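Local coordinates for protein subtilase cytotoxin, subunit B (Escherichia coli, PDB 3DWA) that forms the pentameric B subunit of an AB5 bacterial toxin and probably binds glycans on host cells, including one that humans do not make, at residues Q72-W83 / S94-C103; F11-F19 / C31-I42. All blocks are in the same frame, centred on the assembly; numbering follows the deposited sequence.

Contact 1 of 2, residues Q72-W83 / S94-C103; sequences QPVRIYYEPGVW and SNALVGLSTC
Tyr77 lies against the kink where Val98 and Gly99 both face it, a classic beta bulge in the antiparallel pairing of strands 73-79 and 96-102, part of the curled OB-type sheet known from AB5 toxin B subunits. Its backbone is gripped twice: Val98 N gives a bond of 2.8 Å to Tyr77 O, and Tyr77 N reaches Gly99 O from above the carbonyl plane. Along the side chain, CB touches Val98 CG2 at 3.7 Å. CG stands anti to the carbonyl carbon (chi1 -65°), which carries the ring along the partner strand, edge on. CD2 meets Gly99 C at 3.3 Å and CE2 passes Ser101 OG at 3.5 Å, both at the rim, while Arg75 CG sits over one face, toward the rim. At the tip, OH bonds to Pro112 O, and Ser101 OG to Phe110 O and to His20 of a neighbouring subunit. On the face bearing Ile76, Leu97 and Leu100, Ile76 splits its branches: CG2 meets Leu97 CD1, and CG1 runs beside Leu100 CD2. Beyond the strands, Ser94 gathers the turn. Its carbonyl takes Trp83 N in a nearly straight bond (171° at the hydrogen) and Val82 N weakly, while its OG accepts Gly81 N at 2.7 Å. At the other end a water donates to Pro73 O and accepts from Gln72 NE2 and Cys103 N.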
loop_
_atom_site.group_PDB
_atom_site.type_symbol
_atom_site.label_atom_id
_atom_site.label_comp_id
_atom_site.label_asym_id
_atom_site.label_seq_id
_atom_site.Cartn_x
_atom_site.Cartn_y
_atom_site.Cartn_z
ATOM N N GLN C 72 6.878 -14.396 -11.538
ATOM C CA GLN C 72 6.204 -14.484 -12.863
ATOM C C GLN C 72 6.998 -13.930 -13.996
ATOM O O GLN C 72 7.636 -12.893 -13.810
ATOM C CB GLN C 72 5.035 -13.506 -12.886
ATOM C CG GLN C 72 3.872 -14.025 -12.550
ATOM C CD GLN C 72 2.820 -12.909 -12.431
ATOM O OE1 GLN C 72 2.652 -12.283 -11.343
ATOM N NE2 GLN C 72 2.063 -12.713 -13.520
ATOM N N PRO C 73 6.872 -14.546 -15.204
ATOM C CA PRO C 73 7.511 -13.976 -16.377
ATOM C C PRO C 73 6.641 -12.801 -16.883
ATOM O O PRO C 73 5.440 -12.961 -17.002
ATOM C CB PRO C 73 7.497 -15.147 -17.376
ATOM C CG PRO C 73 6.216 -15.929 -17.003
ATOM C CD PRO C 73 6.182 -15.825 -15.493
ATOM N N VAL C 74 7.262 -11.655 -17.149
ATOM C CA VAL C 74 6.575 -10.389 -17.459
ATOM C C VAL C 74 7.282 -9.705 -18.657
ATOM O O VAL C 74 8.398 -10.090 -19.039
ATOM C CB VAL C 74 6.479 -9.432 -16.215
ATOM C CG1 VAL C 74 5.726 -10.157 -15.067
ATOM C CG2 VAL C 74 7.892 -8.983 -15.741
ATOM N N ARG C 75 6.601 -8.745 -19.269
ATOM C CA ARG C 75 7.187 -7.911 -20.304
ATOM C C ARG C 75 7.596 -6.634 -19.629
ATOM O O ARG C 75 6.792 -6.058 -18.897
ATOM C CB ARG C 75 6.144 -7.584 -21.365
ATOM C CG ARG C 75 6.599 -6.562 -22.422
ATOM C CD ARG C 75 5.638 -6.539 -23.569
ATOM N NE ARG C 75 5.668 -7.761 -24.380
ATOM C CZ ARG C 75 4.776 -8.035 -25.349
ATOM N NH1 ARG C 75 3.790 -7.175 -25.624
ATOM N NH2 ARG C 75 4.853 -9.168 -26.045
ATOM N N ILE C 76 8.840 -6.222 -19.872
ATOM C CA ILE C 76 9.372 -4.940 -19.451
ATOM C C ILE C 76 9.375 -4.038 -20.666
ATOM O O ILE C 76 9.944 -4.397 -21.699
ATOM C CB ILE C 76 10.826 -5.076 -18.841
ATOM C CG1 ILE C 76 10.749 -5.414 -17.340
ATOM C CG2 ILE C 76 11.560 -3.759 -18.838
ATOM C CD1 ILE C 76 10.175 -6.723 -17.016
ATOM N N TYR C 77 8.726 -2.878 -20.541
ATOM C CA TYR C 77 8.759 -1.813 -21.552
ATOM C C TYR C 77 9.695 -0.725 -21.118
ATOM O O TYR C 77 9.590 -0.224 -19.994
ATOM C CB TYR C 77 7.400 -1.165 -21.672
ATOM C CG TYR C 77 6.301 -2.020 -22.184
ATOM C CD1 TYR C 77 5.986 -2.043 -23.545
ATOM C CD2 TYR C 77 5.527 -2.789 -21.311
ATOM C CE1 TYR C 77 4.908 -2.832 -24.011
ATOM C CE2 TYR C 77 4.474 -3.558 -21.764
ATOM C CZ TYR C 77 4.162 -3.561 -23.116
ATOM O OH TYR C 77 3.124 -4.348 -23.534
ATOM N N TYR C 78 10.613 -0.332 -22.004
ATOM C CA TYR C 78 11.678 0.580 -21.623
ATOM C C TYR C 78 11.958 1.620 -22.724
ATOM O O TYR C 78 11.622 1.428 -23.882
ATOM C CB TYR C 78 12.958 -0.214 -21.246
ATOM C CG TYR C 78 13.651 -0.840 -22.461
ATOM C CD1 TYR C 78 14.684 -0.178 -23.102
ATOM C CD2 TYR C 78 13.228 -2.057 -22.983
ATOM C CE1 TYR C 78 15.304 -0.715 -24.236
ATOM C CE2 TYR C 78 13.839 -2.621 -24.119
ATOM C CZ TYR C 78 14.866 -1.930 -24.742
ATOM O OH TYR C 78 15.490 -2.455 -25.845
ATOM N N GLU C 79 12.584 2.719 -22.339
ATOM C CA GLU C 79 13.079 3.682 -23.296
ATOM C C GLU C 79 14.564 3.942 -23.052
ATOM O O GLU C 79 14.924 4.431 -21.998
ATOM C CB GLU C 79 12.308 4.975 -23.224
ATOM C CG GLU C 79 12.971 6.022 -24.026
ATOM C CD GLU C 79 12.013 7.008 -24.556
ATOM O OE1 GLU C 79 11.826 8.063 -23.891
ATOM O OE2 GLU C 79 11.426 6.693 -25.623
ATOM N N PRO C 80 15.424 3.614 -24.039
ATOM C CA PRO C 80 16.889 3.827 -23.860
ATOM C C PRO C 80 17.289 5.313 -23.792
ATOM O O PRO C 80 16.545 6.185 -24.273
ATOM C CB PRO C 80 17.526 3.164 -25.097
ATOM C CG PRO C 80 16.383 2.614 -25.956
ATOM C CD PRO C 80 15.054 3.041 -25.353
ATOM N N GLY C 81 18.443 5.601 -23.195
ATOM C CA GLY C 81 19.016 6.950 -23.230
ATOM C C GLY C 81 18.312 8.020 -22.411
ATOM O O GLY C 81 18.626 9.208 -22.539
ATOM N N VAL C 82 17.378 7.612 -21.548
ATOM C CA VAL C 82 16.616 8.586 -20.761
ATOM C C VAL C 82 17.464 9.186 -19.642
ATOM O O VAL C 82 17.483 10.404 -19.467
ATOM C CB VAL C 82 15.257 8.019 -20.247
ATOM C CG1 VAL C 82 14.503 9.060 -19.432
ATOM C CG2 VAL C 82 14.399 7.598 -21.417
ATOM N N TRP C 83 18.183 8.351 -18.898
ATOM C CA TRP C 83 19.022 8.865 -17.807
ATOM C C TRP C 83 20.379 9.248 -18.388
ATOM O O TRP C 83 20.888 8.533 -19.255
ATOM C CB TRP C 83 19.128 7.847 -16.655
ATOM C CG TRP C 83 17.759 7.234 -16.354
ATOM C CD1 TRP C 83 17.408 5.925 -16.458
ATOM C CD2 TRP C 83 16.575 7.936 -15.959
ATOM N NE1 TRP C 83 16.080 5.761 -16.132
ATOM C CE2 TRP C 83 15.542 6.981 -15.836
ATOM C CE3 TRP C 83 16.285 9.284 -15.684
ATOM C CZ2 TRP C 83 14.238 7.332 -15.470
ATOM C CZ3 TRP C 83 14.993 9.621 -15.322
ATOM C CH2 TRP C 83 13.987 8.645 -15.218
ATOM N N SER C 94 20.764 3.547 -18.627
ATOM C CA SER C 94 20.120 4.748 -19.155
ATOM C C SER C 94 18.642 4.518 -19.409
ATOM O O SER C 94 17.932 5.483 -19.703
ATOM C CB SER C 94 20.799 5.214 -20.461
ATOM O OG SER C 94 20.297 4.521 -21.592
ATOM N N ASN C 95 18.187 3.252 -19.314
ATOM C CA ASN C 95 16.806 2.876 -19.627
ATOM C C ASN C 95 15.784 3.363 -18.616
ATOM O O ASN C 95 15.909 3.083 -17.436
ATOM C CB ASN C 95 16.607 1.356 -19.804
ATOM C CG ASN C 95 17.491 0.744 -20.914
ATOM O OD1 ASN C 95 17.924 1.435 -21.847
ATOM N ND2 ASN C 95 17.791 -0.559 -20.778
ATOM N N ALA C 96 14.750 4.056 -19.096
ATOM C CA ALA C 96 13.571 4.314 -18.283
ATOM C C ALA C 96 12.639 3.136 -18.405
ATOM O O ALA C 96 12.474 2.581 -19.485
ATOM C CB ALA C 96 12.851 5.616 -18.743
ATOM N N LEU C 97 12.037 2.745 -17.278
ATOM C CA LEU C 97 10.919 1.802 -17.232
ATOM C C LEU C 97 9.632 2.542 -17.572
ATOM O O LEU C 97 9.307 3.568 -16.956
ATOM C CB LEU C 97 10.818 1.196 -15.812
ATOM C CG LEU C 97 9.784 0.077 -15.620
ATOM C CD1 LEU C 97 9.899 -1.038 -16.678
ATOM C CD2 LEU C 97 9.790 -0.468 -14.160
ATOM N N VAL C 98 8.888 2.033 -18.538
ATOM C CA VAL C 98 7.752 2.775 -19.063
ATOM C C VAL C 98 6.486 1.958 -19.061
ATOM O O VAL C 98 5.429 2.450 -19.462
ATOM C CB VAL C 98 8.060 3.489 -20.473
ATOM C CG1 VAL C 98 9.357 4.270 -20.396
ATOM C CG2 VAL C 98 8.084 2.505 -21.685
ATOM N N GLY C 99 6.576 0.726 -18.568
ATOM C CA GLY C 99 5.424 -0.149 -18.565
ATOM C C GLY C 99 5.749 -1.584 -18.199
ATOM O O GLY C 99 6.912 -1.984 -18.239
ATOM N N LEU C 100 4.718 -2.366 -17.873
ATOM C CA LEU C 100 4.876 -3.805 -17.512
ATOM C C LEU C 100 3.608 -4.536 -17.894
ATOM O O LEU C 100 2.514 -3.935 -17.866
ATOM C CB LEU C 100 5.055 -3.956 -15.980
ATOM C CG LEU C 100 6.280 -3.350 -15.276
ATOM C CD1 LEU C 100 6.061 -3.095 -13.781
ATOM C CD2 LEU C 100 7.515 -4.283 -15.507
ATOM N N SER C 101 3.720 -5.835 -18.204
ATOM C CA SER C 101 2.581 -6.662 -18.518
ATOM C C SER C 101 2.821 -8.099 -18.052
ATOM O O SER C 101 3.950 -8.573 -18.066
ATOM C CB SER C 101 2.418 -6.747 -20.045
ATOM O OG SER C 101 1.882 -5.543 -20.560
ATOM N N THR C 102 1.741 -8.808 -17.758
ATOM C CA THR C 102 1.797 -10.247 -17.579
ATOM C C THR C 102 1.990 -10.941 -18.949
ATOM O O THR C 102 1.659 -10.386 -20.001
ATOM C CB THR C 102 0.513 -10.724 -16.921
ATOM O OG1 THR C 102 -0.589 -10.369 -17.756
ATOM C CG2 THR C 102 0.355 -10.050 -15.529
ATOM N N CYS C 103 2.517 -12.159 -18.926
ATOM C CA CYS C 103 2.744 -12.923 -20.148
ATOM C C CYS C 103 2.041 -14.246 -20.083
ATOM O O CYS C 103 1.916 -14.860 -19.009
ATOM C CB CYS C 103 4.247 -13.169 -20.341
ATOM S SG CYS C 103 5.173 -11.674 -20.604
HETATM O O HOH W 1 2.996 -13.369 -16.143
#

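Contact 2 of 2, residues F11-F19 / C31-I42; sequences FSGVVITQF and CIEGKQSAGSSI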
loop_
_atom_site.group_PDB
_atom_site.type_symbol
_atom_site.label_atom_id
_atom_site.label_comp_id
_atom_site.label_asym_id
_atom_site.label_seq_id
_atom_site.Cartn_x
_atom_site.Cartn_y
_atom_site.Cartn_z
ATOM N N PHE C 11 11.118 -6.227 -23.587
ATOM C CA PHE C 11 11.662 -7.576 -23.467
ATOM C C PHE C 11 10.568 -8.407 -22.865
ATOM O O PHE C 11 10.011 -8.025 -21.816
ATOM C CB PHE C 11 12.913 -7.595 -22.576
ATOM C CG PHE C 11 14.128 -6.996 -23.236
ATOM C CD1 PHE C 11 14.788 -7.674 -24.245
ATOM C CD2 PHE C 11 14.563 -5.746 -22.893
ATOM C CE1 PHE C 11 15.899 -7.121 -24.877
ATOM C CE2 PHE C 11 15.676 -5.187 -23.519
ATOM C CZ PHE C 11 16.335 -5.885 -24.524
ATOM N N SER C 12 10.227 -9.513 -23.534
ATOM C CA SER C 12 9.137 -10.364 -23.086
ATOM C C SER C 12 9.669 -11.565 -22.348
ATOM O O SER C 12 10.849 -11.944 -22.568
ATOM C CB SER C 12 8.263 -10.822 -24.245
ATOM O OG SER C 12 7.830 -9.707 -24.960
ATOM N N GLY C 13 8.802 -12.146 -21.491
ATOM C CA GLY C 13 9.127 -13.328 -20.667
ATOM C C GLY C 13 10.327 -13.170 -19.724
ATOM O O GLY C 13 11.155 -14.105 -19.544
ATOM N N VAL C 14 10.429 -11.994 -19.133
ATOM C CA VAL C 14 11.471 -11.627 -18.215
ATOM C C VAL C 14 11.061 -11.941 -16.775
ATOM O O VAL C 14 9.921 -11.639 -16.364
ATOM C CB VAL C 14 11.693 -10.093 -18.383
ATOM C CG1 VAL C 14 12.619 -9.484 -17.342
ATOM C CG2 VAL C 14 12.168 -9.827 -19.810
ATOM N N VAL C 15 11.967 -12.516 -15.985
ATOM C CA VAL C 15 11.712 -12.716 -14.553
ATOM C C VAL C 15 12.520 -11.627 -13.851
ATOM O O VAL C 15 13.735 -11.486 -14.105
ATOM C CB VAL C 15 12.115 -14.164 -14.084
ATOM C CG1 VAL C 15 12.137 -14.253 -12.552
ATOM C CG2 VAL C 15 11.185 -15.237 -14.685
ATOM N N ILE C 16 11.838 -10.791 -13.049
ATOM C CA ILE C 16 12.526 -9.708 -12.320
ATOM C C ILE C 16 13.281 -10.357 -11.179
ATOM O O ILE C 16 12.687 -10.948 -10.301
ATOM C CB ILE C 16 11.558 -8.559 -11.781
ATOM C CG1 ILE C 16 10.828 -7.877 -12.951
ATOM C CG2 ILE C 16 12.356 -7.522 -10.877
ATOM C CD1 ILE C 16 9.605 -6.929 -12.538
ATOM N N THR C 17 14.591 -10.240 -11.205
ATOM C CA THR C 17 15.467 -10.966 -10.291
ATOM C C THR C 17 16.208 -10.063 -9.290
ATOM O O THR C 17 16.677 -10.548 -8.268
ATOM C CB THR C 17 16.525 -11.784 -11.099
ATOM O OG1 THR C 17 17.251 -10.905 -11.970
ATOM C CG2 THR C 17 15.832 -12.835 -11.972
ATOM N N GLN C 18 16.340 -8.776 -9.586
ATOM C CA GLN C 18 17.048 -7.855 -8.659
ATOM C C GLN C 18 16.293 -6.535 -8.554
ATOM O O GLN C 18 15.626 -6.104 -9.494
ATOM C CB GLN C 18 18.507 -7.550 -9.083
ATOM C CG GLN C 18 19.447 -8.772 -9.321
ATOM C CD GLN C 18 19.721 -9.579 -8.059
ATOM O OE1 GLN C 18 19.918 -9.028 -6.957
ATOM N NE2 GLN C 18 19.700 -10.895 -8.205
ATOM N N PHE C 19 16.439 -5.890 -7.408
ATOM C CA PHE C 19 15.678 -4.674 -7.090
ATOM C C PHE C 19 16.617 -3.707 -6.321
ATOM O O PHE C 19 17.274 -4.122 -5.397
ATOM C CB PHE C 19 14.478 -5.064 -6.234
ATOM C CG PHE C 19 13.265 -4.223 -6.484
ATOM C CD1 PHE C 19 12.218 -4.729 -7.228
ATOM C CD2 PHE C 19 13.179 -2.923 -5.969
ATOM C CE1 PHE C 19 11.077 -3.948 -7.476
ATOM C CE2 PHE C 19 12.050 -2.146 -6.186
ATOM C CZ PHE C 19 10.994 -2.658 -6.941
ATOM N N CYS C 31 15.395 0.704 -9.597
ATOM C CA CYS C 31 15.898 0.077 -10.795
ATOM C C CYS C 31 15.630 -1.411 -10.596
ATOM O O CYS C 31 15.774 -1.924 -9.495
ATOM C CB CYS C 31 17.414 0.394 -10.971
ATOM S SG CYS C 31 18.109 -0.152 -12.608
ATOM N N ILE C 32 15.177 -2.092 -11.641
ATOM C CA ILE C 32 15.039 -3.553 -11.587
ATOM C C ILE C 32 16.011 -4.219 -12.558
ATOM O O ILE C 32 16.413 -3.612 -13.528
ATOM C CB ILE C 32 13.604 -3.999 -11.932
ATOM C CG1 ILE C 32 13.180 -3.400 -13.272
ATOM C CG2 ILE C 32 12.628 -3.594 -10.810
ATOM C CD1 ILE C 32 11.805 -3.829 -13.721
ATOM N N GLU C 33 16.391 -5.464 -12.282
ATOM C CA GLU C 33 17.077 -6.260 -13.281
ATOM C C GLU C 33 16.237 -7.498 -13.505
ATOM O O GLU C 33 15.613 -8.024 -12.584
ATOM C CB GLU C 33 18.500 -6.603 -12.847
ATOM C CG GLU C 33 19.314 -7.432 -13.866
ATOM C CD GLU C 33 20.168 -8.491 -13.157
ATOM O OE1 GLU C 33 20.968 -8.124 -12.249
ATOM O OE2 GLU C 33 20.009 -9.695 -13.474
ATOM N N GLY C 34 16.123 -7.911 -14.757
ATOM C CA GLY C 34 15.410 -9.137 -15.054
ATOM C C GLY C 34 16.212 -9.986 -16.016
ATOM O O GLY C 34 17.098 -9.474 -16.676
ATOM N N LYS C 35 15.899 -11.284 -16.067
ATOM C CA LYS C 35 16.545 -12.243 -16.980
ATOM C C LYS C 35 15.519 -12.846 -17.954
ATOM O O LYS C 35 14.473 -13.358 -17.554
ATOM C CB LYS C 35 17.139 -13.416 -16.202
ATOM C CG LYS C 35 18.308 -13.145 -15.288
ATOM C CD LYS C 35 19.607 -13.143 -16.037
ATOM C CE LYS C 35 20.721 -12.865 -15.055
ATOM N NZ LYS C 35 21.940 -12.361 -15.772
ATOM N N GLN C 36 15.852 -12.837 -19.224
ATOM C CA GLN C 36 15.082 -13.587 -20.209
ATOM C C GLN C 36 15.454 -15.061 -20.175
ATOM O O GLN C 36 16.345 -15.434 -19.413
ATOM C CB GLN C 36 15.305 -12.991 -21.601
ATOM C CG GLN C 36 14.846 -11.554 -21.634
ATOM C CD GLN C 36 14.787 -10.984 -23.010
ATOM O OE1 GLN C 36 15.735 -10.334 -23.452
ATOM N NE2 GLN C 36 13.667 -11.195 -23.693
ATOM N N SER C 37 14.793 -15.877 -21.010
ATOM C CA SER C 37 14.963 -17.357 -21.055
ATOM C C SER C 37 16.352 -17.912 -20.753
ATOM O O SER C 37 16.460 -18.972 -20.127
ATOM C CB SER C 37 14.214 -18.007 -22.195
ATOM O OG SER C 37 12.842 -17.914 -21.823
ATOM N N ALA C 38 17.433 -17.264 -21.196
ATOM C CA ALA C 38 18.327 -17.569 -22.294
ATOM C C ALA C 38 19.505 -17.114 -21.379
ATOM O O ALA C 38 20.664 -17.428 -21.584
ATOM C CB ALA C 38 18.167 -16.661 -23.476
ATOM N N GLY C 39 19.142 -16.377 -20.319
ATOM C CA GLY C 39 20.060 -15.989 -19.238
ATOM C C GLY C 39 20.684 -14.618 -19.369
ATOM O O GLY C 39 21.581 -14.258 -18.597
ATOM N N SER C 40 20.208 -13.849 -20.335
ATOM C CA SER C 40 20.640 -12.461 -20.547
ATOM C C SER C 40 19.749 -11.421 -19.809
ATOM O O SER C 40 18.540 -11.635 -19.645
ATOM C CB SER C 40 20.617 -12.155 -22.039
ATOM O OG SER C 40 19.294 -12.346 -22.503
ATOM N N SER C 41 20.369 -10.281 -19.460
ATOM C CA SER C 41 19.851 -9.290 -18.517
ATOM C C SER C 41 19.338 -8.021 -19.184
ATOM O O SER C 41 19.947 -7.511 -20.113
ATOM C CB SER C 41 20.960 -8.905 -17.526
ATOM O OG SER C 41 21.128 -9.878 -16.483
ATOM N N ILE C 42 18.218 -7.509 -18.678
ATOM C CA ILE C 42 17.704 -6.177 -19.014
ATOM C C ILE C 42 17.588 -5.400 -17.681
ATOM O O ILE C 42 17.279 -5.994 -16.638
ATOM C CB ILE C 42 16.316 -6.286 -19.780
ATOM C CG1 ILE C 42 15.541 -4.938 -19.886
ATOM C CG2 ILE C 42 15.394 -7.330 -19.108
ATOM C CD1 ILE C 42 16.172 -3.873 -20.819
HETATM O O HOH W 2 11.992 -10.124 -25.917
HETATM O O HOH W 3 12.494 -14.701 -22.123
#
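Glu33 O takes both Thr17 N, at 2.8 Å, and Gln18 N, at 3.2 Å, the mark of the classic beta bulge in the hairpin of strands 14-24 and 27-35. Backbone bonds continue on either side of it: Glu33 N returns one to Gln18 O, and Val15 and Lys35 exchange a reciprocal pair. The apolar contacts lie on the face bearing Ile16, Phe19 and Ile32. Ile32 sends CG2 to Phe19 CE1 at 3.7 Å, while its CB lies against Ile16 CG2; helix 57-70 covers Ile16 and Phe19. Further along, Val14 CG1 packs directly on the Gly34 backbone, 3.6 Å from Gly34 CA, and the Val14 side chain crosses that of Ile42 at about a right angle, CG1 against CG2. Polar side chains occupy the face bearing Gln18, Glu33 and Lys35. Gln18 and Glu33 run alongside each other, Gln18 CG to Glu33 OE1 at 3.4 Å, with amide and carboxylate planes 33° apart; the amide OE1 bonds to Thr102 of a neighbouring subunit. Lys35 NZ gives a bond to Ser41 OG at 2.7 Å, tying the end of strand 27-35 to the start of strand 41-47 across the turn. Past the corner at Gly13, Gln36 does the bridging. Its CG is anti to the carbonyl carbon (chi1 -61°) and the chain extends from there, bringing the amide across Phe11 with ring and amide planes 71° apart. One water accepts from Ser12 N and Gln36 NE2, and that same NE2 donates to Ser12 O at 3.1 Å, in the carbonyl plane.

In the fold
Contact 2 closes before contact 1 opens along the chain, with helix 57-70 in the interval, and their centres lie 10 Å apart in one curled antiparallel sheet. Strand 73-79 joins them: one edge pairs with 96-102, the other with 10-12 and 14-24 on both sides of the corner at Gly13. Val74 N to Val14 O (2.8 Å) and Ile76 O to Phe11 N (2.9 Å) are probable hydrogen bonds across this seam. Contact 1 lies near the chain's centre, contact 2 farther out. Each also reaches a different neighbouring subunit: 96-102 extends the sheet into one, while Gln18 and Phe19 bond to another, linking both contacts to assembly of the pentamer.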